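Local coordinates for hypothetical protein (Parabacteroides merdae, PDB 4OO3) that is of unknown function but is probably an NAD(P)-dependent oxidoreductase, with a Rossmann-type nucleotide-binding domain joined to a second oxidoreductase domain, at residues Thr16-His21 with Thr102-Lys107; Asp38-Ala43 with Glu86-Val91. All blocks are in the same frame, centred on the assembly; numbering follows the deposited sequence.

Contact 1 of 2, residues Thr16-His21 with Thr102-Lys107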
ATOM      1  N   THR A  16      -8.253 -11.584  14.570  1.00 30.90           N
ATOM      2  CA  THR A  16      -8.110 -11.637  13.131  1.00 31.65           C
ATOM      3  C   THR A  16      -9.478 -11.906  12.543  1.00 30.60           C
ATOM      4  O   THR A  16     -10.053 -12.955  12.774  1.00 31.42           O
ATOM      5  CB  THR A  16      -7.091 -12.705  12.722  1.00 34.17           C
ATOM      6  OG1 THR A  16      -5.890 -12.514  13.482  1.00 32.93           O
ATOM      7  CG2 THR A  16      -6.775 -12.601  11.230  1.00 35.50           C
ATOM      8  N   LEU A  17     -10.004 -10.936  11.801  1.00 30.10           N
ATOM      9  CA  LEU A  17     -11.372 -10.999  11.304  1.00 29.37           C
ATOM     10  C   LEU A  17     -11.406 -11.278   9.809  1.00 29.61           C
ATOM     11  O   LEU A  17     -10.930 -10.469   9.008  1.00 29.85           O
ATOM     12  CB  LEU A  17     -12.088  -9.691  11.597  1.00 29.64           C
ATOM     13  CG  LEU A  17     -13.543  -9.606  11.132  1.00 30.26           C
ATOM     14  CD1 LEU A  17     -14.427 -10.612  11.852  1.00 31.07           C
ATOM     15  CD2 LEU A  17     -14.028  -8.187  11.343  1.00 30.87           C
ATOM     16  N   ASP A  18     -11.984 -12.422   9.449  1.00 29.48           N
ATOM     17  CA  ASP A  18     -12.164 -12.826   8.061  1.00 29.88           C
ATOM     18  C   ASP A  18     -10.910 -12.584   7.218  1.00 29.40           C
ATOM     19  O   ASP A  18     -10.949 -11.830   6.251  1.00 30.88           O
ATOM     20  CB  ASP A  18     -13.372 -12.097   7.469  1.00 30.25           C
ATOM     21  CG  ASP A  18     -13.794 -12.650   6.111  1.00 31.56           C
ATOM     22  OD1 ASP A  18     -13.460 -13.806   5.791  1.00 29.89           O
ATOM     23  OD2 ASP A  18     -14.473 -11.919   5.362  1.00 35.19           O
ATOM     24  N   PRO A  19      -9.787 -13.218   7.596  1.00 30.49           N
ATOM     25  CA  PRO A  19      -8.543 -13.037   6.854  1.00 30.47           C
ATOM     26  C   PRO A  19      -8.635 -13.696   5.491  1.00 31.48           C
ATOM     27  O   PRO A  19      -9.145 -14.808   5.378  1.00 30.95           O
ATOM     28  CB  PRO A  19      -7.510 -13.744   7.726  1.00 31.43           C
ATOM     29  CG  PRO A  19      -8.282 -14.813   8.413  1.00 32.42           C
ATOM     30  CD  PRO A  19      -9.637 -14.210   8.677  1.00 32.23           C
ATOM     31  N   GLY A  20      -8.185 -12.990   4.460  1.00 32.96           N
ATOM     32  CA  GLY A  20      -8.220 -13.521   3.098  1.00 33.98           C
ATOM     33  C   GLY A  20      -7.032 -13.128   2.251  1.00 33.02           C
ATOM     34  O   GLY A  20      -7.053 -13.331   1.046  1.00 36.12           O
ATOM     35  N   HIS A  21      -5.995 -12.586   2.887  1.00 34.03           N
ATOM     36  CA  HIS A  21      -4.750 -12.206   2.222  1.00 32.88           C
ATOM     37  C   HIS A  21      -3.578 -12.546   3.159  1.00 31.86           C
ATOM     38  O   HIS A  21      -3.759 -12.613   4.374  1.00 34.36           O
ATOM     39  CB  HIS A  21      -4.774 -10.707   1.895  1.00 32.97           C
ATOM     40  CG  HIS A  21      -3.669 -10.268   0.984  1.00 35.42           C
ATOM     41  ND1 HIS A  21      -2.469  -9.781   1.451  1.00 36.17           N
ATOM     42  CD2 HIS A  21      -3.577 -10.255  -0.367  1.00 35.08           C
ATOM     43  CE1 HIS A  21      -1.684  -9.486   0.432  1.00 34.80           C
ATOM     44  NE2 HIS A  21      -2.332  -9.768  -0.682  1.00 36.13           N
ATOM     45  N   THR A 102     -15.017  -2.251   5.039  1.00 30.59           N
ATOM     46  CA  THR A 102     -15.331  -0.979   5.681  1.00 30.81           C
ATOM     47  C   THR A 102     -16.421  -1.155   6.749  1.00 32.77           C
ATOM     48  O   THR A 102     -16.328  -0.587   7.846  1.00 31.57           O
ATOM     49  CB  THR A 102     -15.721   0.103   4.644  1.00 31.13           C
ATOM     50  OG1 THR A 102     -14.897  -0.026   3.474  1.00 30.19           O
ATOM     51  CG2 THR A 102     -15.535   1.494   5.231  1.00 31.25           C
ATOM     52  N   GLU A 103     -17.429  -1.968   6.444  1.00 35.56           N
ATOM     53  CA  GLU A 103     -18.478  -2.286   7.422  1.00 38.00           C
ATOM     54  C   GLU A 103     -17.885  -3.004   8.639  1.00 34.36           C
ATOM     55  O   GLU A 103     -18.179  -2.635   9.771  1.00 37.62           O
ATOM     56  CB  GLU A 103     -19.591  -3.118   6.775  1.00 41.89           C
ATOM     57  CG  GLU A 103     -20.815  -3.358   7.653  1.00 48.94           C
ATOM     58  CD  GLU A 103     -21.459  -2.078   8.178  1.00 53.35           C
ATOM     59  OE1 GLU A 103     -21.520  -1.068   7.436  1.00 55.00           O
ATOM     60  OE2 GLU A 103     -21.918  -2.091   9.341  1.00 48.82           O
ATOM     61  N   TYR A 104     -17.043  -4.007   8.405  1.00 31.07           N
ATOM     62  CA  TYR A 104     -16.309  -4.660   9.485  1.00 29.97           C
ATOM     63  C   TYR A 104     -15.603  -3.636  10.363  1.00 29.50           C
ATOM     64  O   TYR A 104     -15.684  -3.685  11.588  1.00 29.05           O
ATOM     65  CB  TYR A 104     -15.209  -5.579   8.940  1.00 32.03           C
ATOM     66  CG  TYR A 104     -15.619  -6.869   8.263  1.00 31.03           C
ATOM     67  CD1 TYR A 104     -16.905  -7.400   8.385  1.00 31.12           C
ATOM     68  CD2 TYR A 104     -14.678  -7.590   7.535  1.00 30.88           C
ATOM     69  CE1 TYR A 104     -17.234  -8.601   7.776  1.00 31.41           C
ATOM     70  CE2 TYR A 104     -15.000  -8.781   6.922  1.00 30.93           C
ATOM     71  CZ  TYR A 104     -16.276  -9.283   7.046  1.00 32.27           C
ATOM     72  OH  TYR A 104     -16.569 -10.473   6.425  1.00 35.33           O
ATOM     73  N   ILE A 105     -14.874  -2.727   9.724  1.00 29.35           N
ATOM     74  CA  ILE A 105     -14.109  -1.713  10.442  1.00 29.47           C
ATOM     75  C   ILE A 105     -15.005  -0.848  11.319  1.00 29.63           C
ATOM     76  O   ILE A 105     -14.685  -0.602  12.476  1.00 31.17           O
ATOM     77  CB  ILE A 105     -13.276  -0.836   9.476  1.00 28.73           C
ATOM     78  CG1 ILE A 105     -12.103  -1.652   8.912  1.00 29.32           C
ATOM     79  CG2 ILE A 105     -12.746   0.406  10.185  1.00 28.47           C
ATOM     80  CD1 ILE A 105     -11.294  -0.955   7.833  1.00 30.44           C
ATOM     81  N   LYS A 106     -16.122  -0.383  10.775  1.00 31.46           N
ATOM     82  CA  LYS A 106     -17.028   0.471  11.537  1.00 34.07           C
ATOM     83  C   LYS A 106     -17.533  -0.216  12.820  1.00 32.37           C
ATOM     84  O   LYS A 106     -17.465   0.353  13.911  1.00 32.35           O
ATOM     85  CB  LYS A 106     -18.220   0.909  10.674  1.00 39.05           C
ATOM     86  CG  LYS A 106     -18.952   2.110  11.246  1.00 42.92           C
ATOM     87  CD  LYS A 106     -20.408   2.148  10.826  1.00 53.27           C
ATOM     88  CE  LYS A 106     -21.250   1.151  11.606  1.00 60.08           C
ATOM     89  NZ  LYS A 106     -22.684   1.560  11.622  1.00 60.83           N
ATOM     90  N   LYS A 107     -18.020  -1.445  12.685  1.00 31.99           N
ATOM     91  CA  LYS A 107     -18.612  -2.160  13.819  1.00 32.79           C
ATOM     92  C   LYS A 107     -17.580  -2.490  14.882  1.00 32.44           C
ATOM     93  O   LYS A 107     -17.894  -2.529  16.074  1.00 32.14           O
ATOM     94  CB  LYS A 107     -19.298  -3.439  13.360  1.00 33.11           C
ATOM     95  CG  LYS A 107     -20.399  -3.193  12.343  1.00 34.60           C
ATOM     96  CD  LYS A 107     -21.450  -4.281  12.386  1.00 35.83           C
ATOM     97  CE  LYS A 107     -22.389  -4.062  13.559  1.00 37.09           C
ATOM     98  NZ  LYS A 107     -23.330  -5.196  13.703  1.00 40.06           N
TER
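Leu17, at the end of strand 14-17, and Tyr104, on helix 98-110, come closest in backbone, their CA atoms 8.2 Å apart, a spacing that the side chains bridge. Leu17 turns CG anti to its amide nitrogen (chi1 -180°), which carries CD2 over one face of the ring near its inner rim; CD2 lies 3.7 Å from CG of Tyr104 and makes an off-centre CH-pi contact, 29° from the ring normal. Beyond the strand, Asp18 approaches the far end of the same ring. Its OD2 sits at the ring edge, in plane, 2.8 Å from the Tyr104 OH, with the carboxylate turned 74° from the ring, while its CB rests 3.7 Å from CE2 of Tyr104. The hydroxyls of Tyr104 and Tyr79, the latter on helix 79-86, are also hydrogen-bonded to each other, and residues of that helix pack on Leu17 as well. A phenylalanine in place of Tyr104 would probably leave both the Asp18 carboxylate and the Tyr79 hydroxyl without this mate. One aromatic side chain thus offers an apolar face to the leucine and a hydroxyl shared between a buried carboxylate and a second phenol.

Contact 2 of 2, residues Asp38-Ala43 with Glu86-Val91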
ATOM      1  N   ASP A  38      -1.931 -15.440  22.568  1.00 34.23           N
ATOM      2  CA  ASP A  38      -3.296 -15.889  22.297  1.00 34.47           C
ATOM      3  C   ASP A  38      -3.935 -14.944  21.300  1.00 33.17           C
ATOM      4  O   ASP A  38      -4.063 -13.750  21.561  1.00 32.92           O
ATOM      5  CB  ASP A  38      -4.140 -15.929  23.580  1.00 36.19           C
ATOM      6  CG  ASP A  38      -3.687 -17.004  24.560  1.00 38.47           C
ATOM      7  OD1 ASP A  38      -3.107 -18.025  24.141  1.00 38.12           O
ATOM      8  OD2 ASP A  38      -3.932 -16.838  25.771  1.00 41.70           O
ATOM      9  N   VAL A  39      -4.336 -15.488  20.160  1.00 32.95           N
ATOM     10  CA  VAL A  39      -4.913 -14.702  19.088  1.00 33.79           C
ATOM     11  C   VAL A  39      -6.299 -15.249  18.743  1.00 33.20           C
ATOM     12  O   VAL A  39      -6.480 -16.450  18.571  1.00 32.98           O
ATOM     13  CB  VAL A  39      -3.991 -14.710  17.849  1.00 35.25           C
ATOM     14  CG1 VAL A  39      -4.641 -13.997  16.663  1.00 34.81           C
ATOM     15  CG2 VAL A  39      -2.650 -14.073  18.194  1.00 36.29           C
ATOM     16  N   TYR A  40      -7.267 -14.351  18.625  1.00 32.28           N
ATOM     17  CA  TYR A  40      -8.651 -14.736  18.404  1.00 32.27           C
ATOM     18  C   TYR A  40      -9.038 -14.554  16.944  1.00 31.33           C
ATOM     19  O   TYR A  40      -9.029 -13.441  16.426  1.00 36.02           O
ATOM     20  CB  TYR A  40      -9.549 -13.938  19.353  1.00 33.83           C
ATOM     21  CG  TYR A  40      -9.189 -14.206  20.798  1.00 36.64           C
ATOM     22  CD1 TYR A  40      -9.698 -15.315  21.460  1.00 39.58           C
ATOM     23  CD2 TYR A  40      -8.297 -13.386  21.488  1.00 39.38           C
ATOM     24  CE1 TYR A  40      -9.359 -15.593  22.772  1.00 41.95           C
ATOM     25  CE2 TYR A  40      -7.948 -13.659  22.808  1.00 40.78           C
ATOM     26  CZ  TYR A  40      -8.482 -14.764  23.440  1.00 43.34           C
ATOM     27  OH  TYR A  40      -8.156 -15.060  24.744  1.00 52.00           O
ATOM     28  N   VAL A  41      -9.354 -15.662  16.280  1.00 29.73           N
ATOM     29  CA  VAL A  41      -9.762 -15.659  14.873  1.00 28.65           C
ATOM     30  C   VAL A  41     -11.273 -15.898  14.747  1.00 28.27           C
ATOM     31  O   VAL A  41     -11.814 -16.831  15.346  1.00 28.51           O
ATOM     32  CB  VAL A  41      -9.014 -16.765  14.085  1.00 30.06           C
ATOM     33  CG1 VAL A  41      -9.529 -16.872  12.651  1.00 29.15           C
ATOM     34  CG2 VAL A  41      -7.507 -16.525  14.105  1.00 29.28           C
ATOM     35  N   TYR A  42     -11.943 -15.044  13.975  1.00 27.55           N
ATOM     36  CA  TYR A  42     -13.347 -15.220  13.616  1.00 27.34           C
ATOM     37  C   TYR A  42     -13.480 -15.122  12.104  1.00 28.83           C
ATOM     38  O   TYR A  42     -13.078 -14.120  11.500  1.00 28.42           O
ATOM     39  CB  TYR A  42     -14.212 -14.136  14.262  1.00 27.68           C
ATOM     40  CG  TYR A  42     -14.146 -14.135  15.766  1.00 27.07           C
ATOM     41  CD1 TYR A  42     -13.115 -13.489  16.420  1.00 27.18           C
ATOM     42  CD2 TYR A  42     -15.101 -14.793  16.528  1.00 28.21           C
ATOM     43  CE1 TYR A  42     -13.030 -13.484  17.799  1.00 28.61           C
ATOM     44  CE2 TYR A  42     -15.029 -14.793  17.918  1.00 29.74           C
ATOM     45  CZ  TYR A  42     -13.983 -14.134  18.540  1.00 28.75           C
ATOM     46  OH  TYR A  42     -13.874 -14.108  19.900  1.00 30.97           O
ATOM     47  N   ALA A  43     -14.070 -16.135  11.492  1.00 29.58           N
ATOM     48  CA  ALA A  43     -14.138 -16.184  10.043  1.00 31.46           C
ATOM     49  C   ALA A  43     -15.193 -17.161   9.575  1.00 32.67           C
ATOM     50  O   ALA A  43     -15.510 -18.108  10.282  1.00 33.66           O
ATOM     51  CB  ALA A  43     -12.781 -16.592   9.481  1.00 32.50           C
ATOM     52  N   GLU A  86     -18.200 -11.435  21.974  1.00 39.14           N
ATOM     53  CA  GLU A  86     -17.201 -11.956  22.892  1.00 39.76           C
ATOM     54  C   GLU A  86     -16.182 -10.896  23.290  1.00 39.70           C
ATOM     55  O   GLU A  86     -15.650 -10.956  24.386  1.00 41.06           O
ATOM     56  CB  GLU A  86     -16.524 -13.188  22.287  1.00 39.60           C
ATOM     57  CG  GLU A  86     -17.500 -14.344  22.131  1.00 40.90           C
ATOM     58  CD  GLU A  86     -16.876 -15.628  21.617  1.00 41.76           C
ATOM     59  OE1 GLU A  86     -15.728 -15.614  21.111  1.00 39.37           O
ATOM     60  OE2 GLU A  86     -17.560 -16.665  21.722  1.00 44.07           O
ATOM     61  N   LYS A  87     -15.939  -9.920  22.416  1.00 38.67           N
ATOM     62  CA  LYS A  87     -14.936  -8.865  22.644  1.00 39.74           C
ATOM     63  C   LYS A  87     -13.683  -9.376  23.363  1.00 37.90           C
ATOM     64  O   LYS A  87     -13.324  -8.883  24.430  1.00 37.68           O
ATOM     65  CB  LYS A  87     -15.533  -7.678  23.410  1.00 41.90           C
ATOM     66  CG  LYS A  87     -16.674  -6.974  22.686  1.00 46.23           C
ATOM     67  CD  LYS A  87     -16.700  -5.462  22.934  1.00 47.80           C
ATOM     68  CE  LYS A  87     -18.120  -4.893  23.043  1.00 48.57           C
ATOM     69  NZ  LYS A  87     -19.094  -5.333  21.996  1.00 44.92           N
ATOM     70  N   LYS A  88     -13.017 -10.354  22.766  1.00 36.86           N
ATOM     71  CA  LYS A  88     -11.888 -11.013  23.418  1.00 38.61           C
ATOM     72  C   LYS A  88     -10.545 -10.333  23.159  1.00 37.86           C
ATOM     73  O   LYS A  88      -9.553 -10.672  23.802  1.00 42.06           O
ATOM     74  CB  LYS A  88     -11.833 -12.486  23.010  1.00 40.28           C
ATOM     75  CG  LYS A  88     -12.756 -13.376  23.836  1.00 43.71           C
ATOM     76  CD  LYS A  88     -12.899 -14.749  23.201  1.00 47.96           C
ATOM     77  CE  LYS A  88     -13.330 -15.812  24.195  1.00 51.64           C
ATOM     78  NZ  LYS A  88     -13.298 -17.157  23.549  1.00 53.90           N
ATOM     79  N   GLY A  89     -10.517  -9.378  22.234  1.00 36.74           N
ATOM     80  CA  GLY A  89      -9.286  -8.677  21.874  1.00 36.69           C
ATOM     81  C   GLY A  89      -9.460  -7.172  21.855  1.00 35.91           C
ATOM     82  O   GLY A  89     -10.573  -6.678  21.969  1.00 39.17           O
ATOM     83  N   ASN A  90      -8.346  -6.449  21.723  1.00 34.11           N
ATOM     84  CA  ASN A  90      -8.351  -4.983  21.692  1.00 31.50           C
ATOM     85  C   ASN A  90      -7.694  -4.375  20.442  1.00 30.87           C
ATOM     86  O   ASN A  90      -7.643  -3.156  20.311  1.00 30.54           O
ATOM     87  CB  ASN A  90      -7.704  -4.423  22.957  1.00 31.40           C
ATOM     88  CG  ASN A  90      -6.285  -4.914  23.155  1.00 32.02           C
ATOM     89  OD1 ASN A  90      -5.593  -5.270  22.202  1.00 31.99           O
ATOM     90  ND2 ASN A  90      -5.841  -4.929  24.396  1.00 33.04           N
ATOM     91  N   VAL A  91      -7.194  -5.216  19.533  1.00 30.11           N
ATOM     92  CA  VAL A  91      -6.749  -4.765  18.213  1.00 29.59           C
ATOM     93  C   VAL A  91      -7.200  -5.775  17.159  1.00 30.51           C
ATOM     94  O   VAL A  91      -6.876  -6.961  17.256  1.00 30.98           O
ATOM     95  CB  VAL A  91      -5.213  -4.643  18.125  1.00 30.20           C
ATOM     96  CG1 VAL A  91      -4.787  -4.232  16.722  1.00 28.29           C
ATOM     97  CG2 VAL A  91      -4.687  -3.655  19.155  1.00 30.93           C
TER
HETATM   98  O   HOH W   1     -13.887 -11.233  20.271  1.00 31.86           O
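Tyr40 lays one ring face under the side chain of Lys88, whose CB stands 3.7 Å from the ring centroid and only 5° off the normal, a centred CH-pi contact. From there the lysine chain runs extended across the ring at about a right angle, and its CD comes within 3.7 Å of CE1 of Tyr40. The backbone of the turn closes in too, with Lys88 O 3.5 Å from CE2 of Tyr40. The methylenes, rather than the ammonium group, therefore do the work on this ring. Two residues on, Tyr42 projects from the same side of strand 38-43, with CG anti to the carbonyl carbon (chi1 -60°), and brings its hydroxyl to the end of helix 79-86. There it donates to Glu86 OE1 at 2.7 Å, reaching the anti lone pair of that oxygen; the acceptor lies in the plane of the ring, at its edge, while the carboxylate plane is rotated 71° from it. Lys88 CD also packs against this hydroxyl. A water gives a hydrogen to Tyr42 OH and accepts one from Lys88 N at 2.8 Å, tying the phenol to the turn's main chain. Lys88 NZ and Glu86 OE1 form a long salt bridge of 3.8 Å, so the glutamate oxygen meets both a phenol and, more loosely, a positive charge. Tyr42 also packs on Tyr79, Lys82 and Met83 of helix 79-86. Such packing of strand 38-43, next to the edge strand 70-75, against the helix end and the turn into strand 91-94 belongs to the layered alpha/beta architecture of the Rossmann fold.

Overall arrangement
Both contacts are built on neighbouring strands of one parallel sheet, 14-17 and 38-43, and their centres lie 12 Å apart. Backbone pairing joins them directly: Thr16 N is 2.7 Å from Tyr40 O and Asp18 N is 2.9 Å from Tyr42 O, both probable hydrogen bonds. Helix 79-86 is a second link, since Tyr79 and Met83 touch side chains of both, Leu17 in contact 1 and Tyr42 in contact 2. Contact 1 is buried and contact 2 only partly so. In Rossmann folds the loop after the first strand commonly borders the dinucleotide, so residues 16-21 may lie near such a site.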